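Long-range contacts in cytochrome P450 CYP260B1 (Sorangium cellulosum, PDB 5HIW), which belongs to the cytochrome P450 family of haem proteins, whose mainly helical fold encloses protoporphyrin IX containing Fe: residues Met180-Arg185 and Glu219-Leu223; Ser302-His307 and Val326-Asn330. Residue numbers count along the deposited sequence, not the author numbering.

Contact 1 (Met180-Arg185 and Glu219-Leu223); sequences MEAQLR and EGVVL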
loop_
_atom_site.group_PDB
_atom_site.type_symbol
_atom_site.label_atom_id
_atom_site.label_comp_id
_atom_site.label_asym_id
_atom_site.label_seq_id
_atom_site.Cartn_x
_atom_site.Cartn_y
_atom_site.Cartn_z
ATOM N N MET A 180 -15.183 -0.323 -15.679
ATOM C CA MET A 180 -15.247 0.383 -14.400
ATOM C C MET A 180 -15.622 1.844 -14.673
ATOM O O MET A 180 -16.420 2.433 -13.962
ATOM C CB MET A 180 -13.890 0.336 -13.703
ATOM C CG MET A 180 -13.576 -1.004 -13.053
ATOM S SD MET A 180 -14.518 -1.377 -11.581
ATOM C CE MET A 180 -15.000 0.319 -11.135
ATOM N N GLU A 181 -14.995 2.403 -15.697
ATOM C CA GLU A 181 -15.248 3.791 -16.119
ATOM C C GLU A 181 -16.736 4.023 -16.404
ATOM O O GLU A 181 -17.332 4.994 -15.935
ATOM C CB GLU A 181 -14.367 4.108 -17.340
ATOM C CG GLU A 181 -13.736 5.491 -17.349
ATOM C CD GLU A 181 -13.020 5.777 -18.666
ATOM O OE1 GLU A 181 -13.533 5.354 -19.738
ATOM O OE2 GLU A 181 -11.963 6.424 -18.628
ATOM N N ALA A 182 -17.376 3.059 -17.057
ATOM C CA ALA A 182 -18.788 3.186 -17.362
ATOM C C ALA A 182 -19.673 3.138 -16.128
ATOM O O ALA A 182 -20.640 3.884 -16.014
ATOM C CB ALA A 182 -19.187 2.103 -18.347
ATOM N N GLN A 183 -19.370 2.259 -15.171
ATOM C CA GLN A 183 -20.083 2.272 -13.922
ATOM C C GLN A 183 -19.879 3.626 -13.182
ATOM O O GLN A 183 -20.783 4.157 -12.555
ATOM C CB GLN A 183 -19.574 1.178 -12.954
ATOM C CG GLN A 183 -19.954 -0.208 -13.376
ATOM C CD GLN A 183 -19.398 -1.227 -12.424
ATOM O OE1 GLN A 183 -19.864 -1.363 -11.300
ATOM N NE2 GLN A 183 -18.519 -2.050 -12.947
ATOM N N LEU A 184 -18.671 4.080 -13.218
ATOM C CA LEU A 184 -18.278 5.291 -12.413
ATOM C C LEU A 184 -18.769 6.589 -13.101
ATOM O O LEU A 184 -19.173 7.520 -12.431
ATOM C CB LEU A 184 -16.798 5.316 -12.288
ATOM C CG LEU A 184 -16.225 4.355 -11.243
ATOM C CD1 LEU A 184 -14.747 4.389 -11.436
ATOM C CD2 LEU A 184 -16.614 4.718 -9.831
ATOM N N ARG A 185 -18.751 6.617 -14.440
ATOM C CA ARG A 185 -19.450 7.685 -15.187
ATOM C C ARG A 185 -20.881 7.769 -14.832
ATOM O O ARG A 185 -21.392 8.847 -14.616
ATOM C CB ARG A 185 -19.406 7.449 -16.682
ATOM C CG ARG A 185 -18.396 8.303 -17.351
ATOM C CD ARG A 185 -18.249 7.951 -18.811
ATOM N NE ARG A 185 -17.063 8.660 -19.276
ATOM C CZ ARG A 185 -15.914 8.091 -19.616
ATOM N NH1 ARG A 185 -15.781 6.765 -19.620
ATOM N NH2 ARG A 185 -14.906 8.860 -20.002
ATOM N N GLU A 219 -14.177 10.272 -12.755
ATOM C CA GLU A 219 -13.844 8.847 -12.868
ATOM C C GLU A 219 -12.378 8.638 -12.753
ATOM O O GLU A 219 -11.938 7.611 -12.218
ATOM C CB GLU A 219 -14.249 8.241 -14.230
ATOM C CG GLU A 219 -15.658 8.558 -14.681
ATOM C CD GLU A 219 -15.687 9.835 -15.495
ATOM O OE1 GLU A 219 -15.851 10.895 -14.850
ATOM O OE2 GLU A 219 -15.453 9.785 -16.748
ATOM N N GLY A 220 -11.630 9.554 -13.334
ATOM C CA GLY A 220 -10.194 9.532 -13.326
ATOM C C GLY A 220 -9.622 9.552 -11.918
ATOM O O GLY A 220 -8.683 8.778 -11.588
ATOM N N VAL A 221 -10.125 10.499 -11.120
ATOM C CA VAL A 221 -9.655 10.631 -9.742
ATOM C C VAL A 221 -9.979 9.325 -8.986
ATOM O O VAL A 221 -9.142 8.754 -8.273
ATOM C CB VAL A 221 -10.271 11.898 -9.050
ATOM C CG1 VAL A 221 -9.959 11.885 -7.552
ATOM C CG2 VAL A 221 -9.751 13.145 -9.716
ATOM N N VAL A 222 -11.210 8.893 -9.090
ATOM C CA VAL A 222 -11.679 7.681 -8.392
ATOM C C VAL A 222 -10.805 6.500 -8.795
ATOM O O VAL A 222 -10.348 5.781 -7.920
ATOM C CB VAL A 222 -13.171 7.369 -8.643
ATOM C CG1 VAL A 222 -13.610 6.001 -8.076
ATOM C CG2 VAL A 222 -14.067 8.453 -8.084
ATOM N N LEU A 223 -10.581 6.296 -10.085
ATOM C CA LEU A 223 -9.796 5.122 -10.516
ATOM C C LEU A 223 -8.398 5.225 -9.986
ATOM O O LEU A 223 -7.799 4.205 -9.579
ATOM C CB LEU A 223 -9.764 4.944 -12.027
ATOM C CG LEU A 223 -11.069 4.270 -12.456
ATOM C CD1 LEU A 223 -11.448 4.478 -13.943
ATOM C CD2 LEU A 223 -11.033 2.802 -12.130
#
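Glu219, on the first turn of helix 218-229, gives up more surface than any other residue of the two segments, lying along helix 167-191. The latter is the G helix of the P450 fold, the former the N-terminal half of its long central helix; their local axes come within 9.9 Å at 120°, and the closest CA pair is Leu184 with Glu219, 5.7 Å apart. Glutamate suits this border because its methylenes can pack while its carboxylate stays at the partly exposed edge: CG of Glu219 lies 4.2 Å from CB of Leu184, whereas OE2 of Glu219 sits 3.2 Å from NE of Arg185. That oxygen hangs over the face of the guanidinium, so the salt bridge is one of charge alone. Arg185 spends a hydrogen bond within its own helix, from NH1 to OE1 of Glu181 at 2.7 Å.

Below the charges the surface turns apolar. Leu184 points into the crossing, its CD2 3.7 Å from CG1 of Val222 and its CD1 3.8 Å from CG of Leu223. Leu223, one turn after Glu219, also meets CB of Met180 through CD2 at 4.1 Å. Leu200 of helix 199-209 and Met157 of helix 147-162 extend this layer. The crossing thus grades from aliphatic packing inside to a three-residue salt-bridge network at its edge, where Glu181 and Glu219 share the single positive charge of Arg185.

Contact 2 (Ser302-His307 and Val326-Asn330); sequences SLIARH and VGMLN. With HEM (protoporphyrin IX containing Fe), chain B.
This is a buried loop-to-loop contact on the proximal side of the P450 fold, joining the turn after strand 298-302 to the segment running into the haem-binding loop. The backbones meet at Leu303 and Leu329 (CA atoms 5.0 Å apart) and at His307 and Met328 (6.5 Å). Ser302, chi1 t, ends the strand with phi/psi -71/124: its OG accepts from N of Ile304 at 3.2 Å and N of Ala305 at 3.1 Å, an ST turn and ST motif. Leu303 (-96/5) makes the bend before a 3-10 segment begins at Arg306; in the other segment Met328 is extended (-64/157) and Leu329 turns (-108/3).

Leu329 (m, t), its CA-to-CB bond toward segment 302-307, fits between Leu303 and Arg306: its CB lies 3.9 Å from Leu303 CD2 and its CD1 3.7 Å from Arg306 CB, while Val48 and Val49 of helix 45-53 also touch it. His307, chi1 m and chi2 165°, turns its ring edge to the backbone, so that Leu329 N donates to His307 NE2 at 2.9 Å and 168°. Arg306 (t, t, t) has NH1 donating to a water at 2.8 Å, which bonds weakly (3.4 Å) to Val326 O. Gly327 suits its place because a positive phi (83/16) costs residues with a side chain and an ideal CB would lie 3.1 Å from Arg306 NH1.

Leu303 CD1 and Asn330 O reach the haem methyls CMA (3.8 Å) and CMB (3.5 Å), while His307 O takes a hydrogen bond from Arg270 of the ExxR motif. Since His307 NE2 is an acceptor, the ring is neutral with its proton on ND1.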
loop_
_atom_site.group_PDB
_atom_site.type_symbol
_atom_site.label_atom_id
_atom_site.label_comp_id
_atom_site.label_asym_id
_atom_site.label_seq_id
_atom_site.Cartn_x
_atom_site.Cartn_y
_atom_site.Cartn_z
ATOM N N SER A 302 14.684 0.416 -2.601
ATOM C CA SER A 302 14.211 -0.349 -1.494
ATOM C C SER A 302 13.571 0.567 -0.441
ATOM O O SER A 302 14.181 1.517 0.039
ATOM C CB SER A 302 15.322 -1.099 -0.775
ATOM O OG SER A 302 14.791 -1.813 0.357
ATOM N N LEU A 303 12.335 0.282 -0.119
ATOM C CA LEU A 303 11.628 0.999 0.940
ATOM C C LEU A 303 11.706 0.237 2.246
ATOM O O LEU A 303 11.091 0.634 3.209
ATOM C CB LEU A 303 10.201 1.273 0.502
ATOM C CG LEU A 303 10.027 2.083 -0.770
ATOM C CD1 LEU A 303 8.557 2.263 -1.189
ATOM C CD2 LEU A 303 10.648 3.448 -0.770
ATOM N N ILE A 304 12.472 -0.883 2.291
ATOM C CA ILE A 304 12.631 -1.674 3.495
ATOM C C ILE A 304 14.010 -1.557 4.188
ATOM O O ILE A 304 14.081 -1.643 5.401
ATOM C CB ILE A 304 12.285 -3.184 3.206
ATOM C CG1 ILE A 304 10.746 -3.358 3.000
ATOM C CG2 ILE A 304 12.742 -4.166 4.282
ATOM C CD1 ILE A 304 10.231 -4.634 2.341
ATOM N N ALA A 305 15.089 -1.474 3.412
ATOM C CA ALA A 305 16.405 -1.582 4.037
ATOM C C ALA A 305 16.617 -0.549 5.167
ATOM O O ALA A 305 17.102 -0.893 6.216
ATOM C CB ALA A 305 17.441 -1.417 3.003
ATOM N N ARG A 306 16.202 0.670 4.945
ATOM C CA ARG A 306 16.249 1.759 6.013
ATOM C C ARG A 306 15.647 1.296 7.289
ATOM O O ARG A 306 16.164 1.594 8.366
ATOM C CB ARG A 306 15.569 3.039 5.549
ATOM C CG ARG A 306 15.792 4.249 6.434
ATOM C CD ARG A 306 15.289 5.551 5.825
ATOM N NE ARG A 306 16.036 6.644 6.441
ATOM C CZ ARG A 306 15.741 7.224 7.614
ATOM N NH1 ARG A 306 14.695 6.868 8.346
ATOM N NH2 ARG A 306 16.541 8.165 8.091
ATOM N N HIS A 307 14.513 0.550 7.246
ATOM C CA HIS A 307 13.845 0.170 8.445
ATOM C C HIS A 307 14.680 -0.731 9.345
ATOM O O HIS A 307 14.394 -0.873 10.533
ATOM C CB HIS A 307 12.521 -0.519 8.108
ATOM C CG HIS A 307 11.575 0.378 7.351
ATOM N ND1 HIS A 307 10.465 -0.101 6.694
ATOM C CD2 HIS A 307 11.596 1.722 7.126
ATOM C CE1 HIS A 307 9.830 0.910 6.140
ATOM N NE2 HIS A 307 10.486 2.023 6.393
ATOM N N VAL A 326 9.757 7.294 13.414
ATOM C CA VAL A 326 9.411 8.179 12.293
ATOM C C VAL A 326 10.383 7.930 11.107
ATOM O O VAL A 326 11.380 7.272 11.240
ATOM C CB VAL A 326 9.453 9.669 12.747
ATOM C CG1 VAL A 326 8.498 9.908 13.886
ATOM C CG2 VAL A 326 10.853 10.048 13.156
ATOM N N GLY A 327 10.071 8.447 9.941
ATOM C CA GLY A 327 10.975 8.444 8.823
ATOM C C GLY A 327 10.961 7.134 8.041
ATOM O O GLY A 327 11.831 6.887 7.193
ATOM N N MET A 328 9.928 6.342 8.269
ATOM C CA MET A 328 9.720 5.108 7.476
ATOM C C MET A 328 9.467 5.453 5.991
ATOM O O MET A 328 9.046 6.555 5.658
ATOM C CB MET A 328 8.559 4.326 8.109
ATOM C CG MET A 328 8.926 3.527 9.351
ATOM S SD MET A 328 8.648 4.538 10.838
ATOM C CE MET A 328 6.885 4.545 10.975
ATOM N N LEU A 329 9.721 4.507 5.086
ATOM C CA LEU A 329 9.666 4.726 3.670
ATOM C C LEU A 329 8.452 4.040 3.043
ATOM O O LEU A 329 8.371 3.984 1.804
ATOM C CB LEU A 329 10.922 4.147 3.035
ATOM C CG LEU A 329 12.212 4.975 3.353
ATOM C CD1 LEU A 329 13.398 4.278 2.775
ATOM C CD2 LEU A 329 12.175 6.382 2.892
ATOM N N ASN A 330 7.622 3.418 3.869
ATOM C CA ASN A 330 6.461 2.601 3.355
ATOM C C ASN A 330 5.533 3.401 2.491
ATOM O O ASN A 330 4.908 2.812 1.666
ATOM C CB ASN A 330 5.705 1.877 4.459
ATOM C CG ASN A 330 5.150 2.813 5.535
ATOM O OD1 ASN A 330 5.871 3.602 6.100
ATOM N ND2 ASN A 330 3.851 2.735 5.803
HETATM C CHA HEM B . 1.702 6.900 -3.774
HETATM C CHB HEM B . 2.303 3.177 -0.705
HETATM C CHC HEM B . -2.372 3.306 0.371
HETATM C CHD HEM B . -3.031 6.271 -3.334
HETATM C C1A HEM B . 2.292 5.943 -2.998
HETATM C C2A HEM B . 3.681 5.650 -2.945
HETATM C C3A HEM B . 3.859 4.627 -2.051
HETATM C C4A HEM B . 2.552 4.205 -1.639
HETATM C CMA HEM B . 5.203 3.966 -1.685
HETATM C CAA HEM B . 4.791 6.440 -3.630
HETATM C CBA HEM B . 4.901 6.013 -5.103
HETATM C CGA HEM B . 6.124 6.548 -5.763
HETATM O O1A HEM B . 6.781 7.494 -5.216
HETATM O O2A HEM B . 6.605 5.937 -6.749
HETATM C C1B HEM B . 1.106 2.855 -0.191
HETATM C C2B HEM B . 0.958 1.897 0.870
HETATM C C3B HEM B . -0.386 1.955 1.183
HETATM C C4B HEM B . -1.039 2.914 0.288
HETATM C CMB HEM B . 1.982 0.949 1.520
HETATM C CAB HEM B . -0.957 1.086 2.183
HETATM C CBB HEM B . -2.189 0.774 2.411
HETATM C C1C HEM B . -2.981 4.149 -0.558
HETATM C C2C HEM B . -4.383 4.436 -0.520
HETATM C C3C HEM B . -4.560 5.275 -1.586
HETATM C C4C HEM B . -3.318 5.445 -2.269
HETATM C CMC HEM B . -5.279 3.839 0.539
HETATM C CAC HEM B . -5.809 5.921 -2.031
HETATM C CBC HEM B . -6.764 6.217 -1.163
HETATM C C1D HEM B . -1.754 6.663 -3.720
HETATM C C2D HEM B . -1.598 7.669 -4.804
HETATM C C3D HEM B . -0.289 7.845 -4.940
HETATM C C4D HEM B . 0.335 6.981 -3.925
HETATM C CMD HEM B . -2.683 8.296 -5.657
HETATM C CAD HEM B . 0.445 8.830 -5.864
HETATM C CBD HEM B . 0.690 10.108 -5.086
HETATM C CGD HEM B . 1.390 11.191 -5.919
HETATM O O1D HEM B . 2.072 10.916 -6.953
HETATM O O2D HEM B . 1.318 12.419 -5.577
HETATM N NA HEM B . 1.618 5.036 -2.152
HETATM N NB HEM B . -0.064 3.504 -0.394
HETATM N NC HEM B . -2.349 4.782 -1.535
HETATM N ND HEM B . -0.555 6.260 -3.233
HETATM FE FE HEM B . -0.314 4.944 -1.826
HETATM O O HOH W 1 14.383 8.610 10.489
HETATM O O HOH W 2 -0.464 3.311 -3.432
#

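The two contacts lie on opposite sides of the chain's centre, their centres 33 Å apart and their nearest atoms about 17 Å apart, and share no element. Contact 1 joins two helices at a partly buried crossing, so oppositely charged side chains can meet at its edge above an aliphatic layer. Contact 2 lies deeper and nearer the haem, between irregular segments; there a histidine ring holds a main-chain amide, and its one arginine donates to a water and packs its CB on a leucine. Both use leucines as their apolar filling, but only contact 2 contributes residues to the haem pocket; the side chain of Val222 in contact 1 stays about 10 Å from the haem.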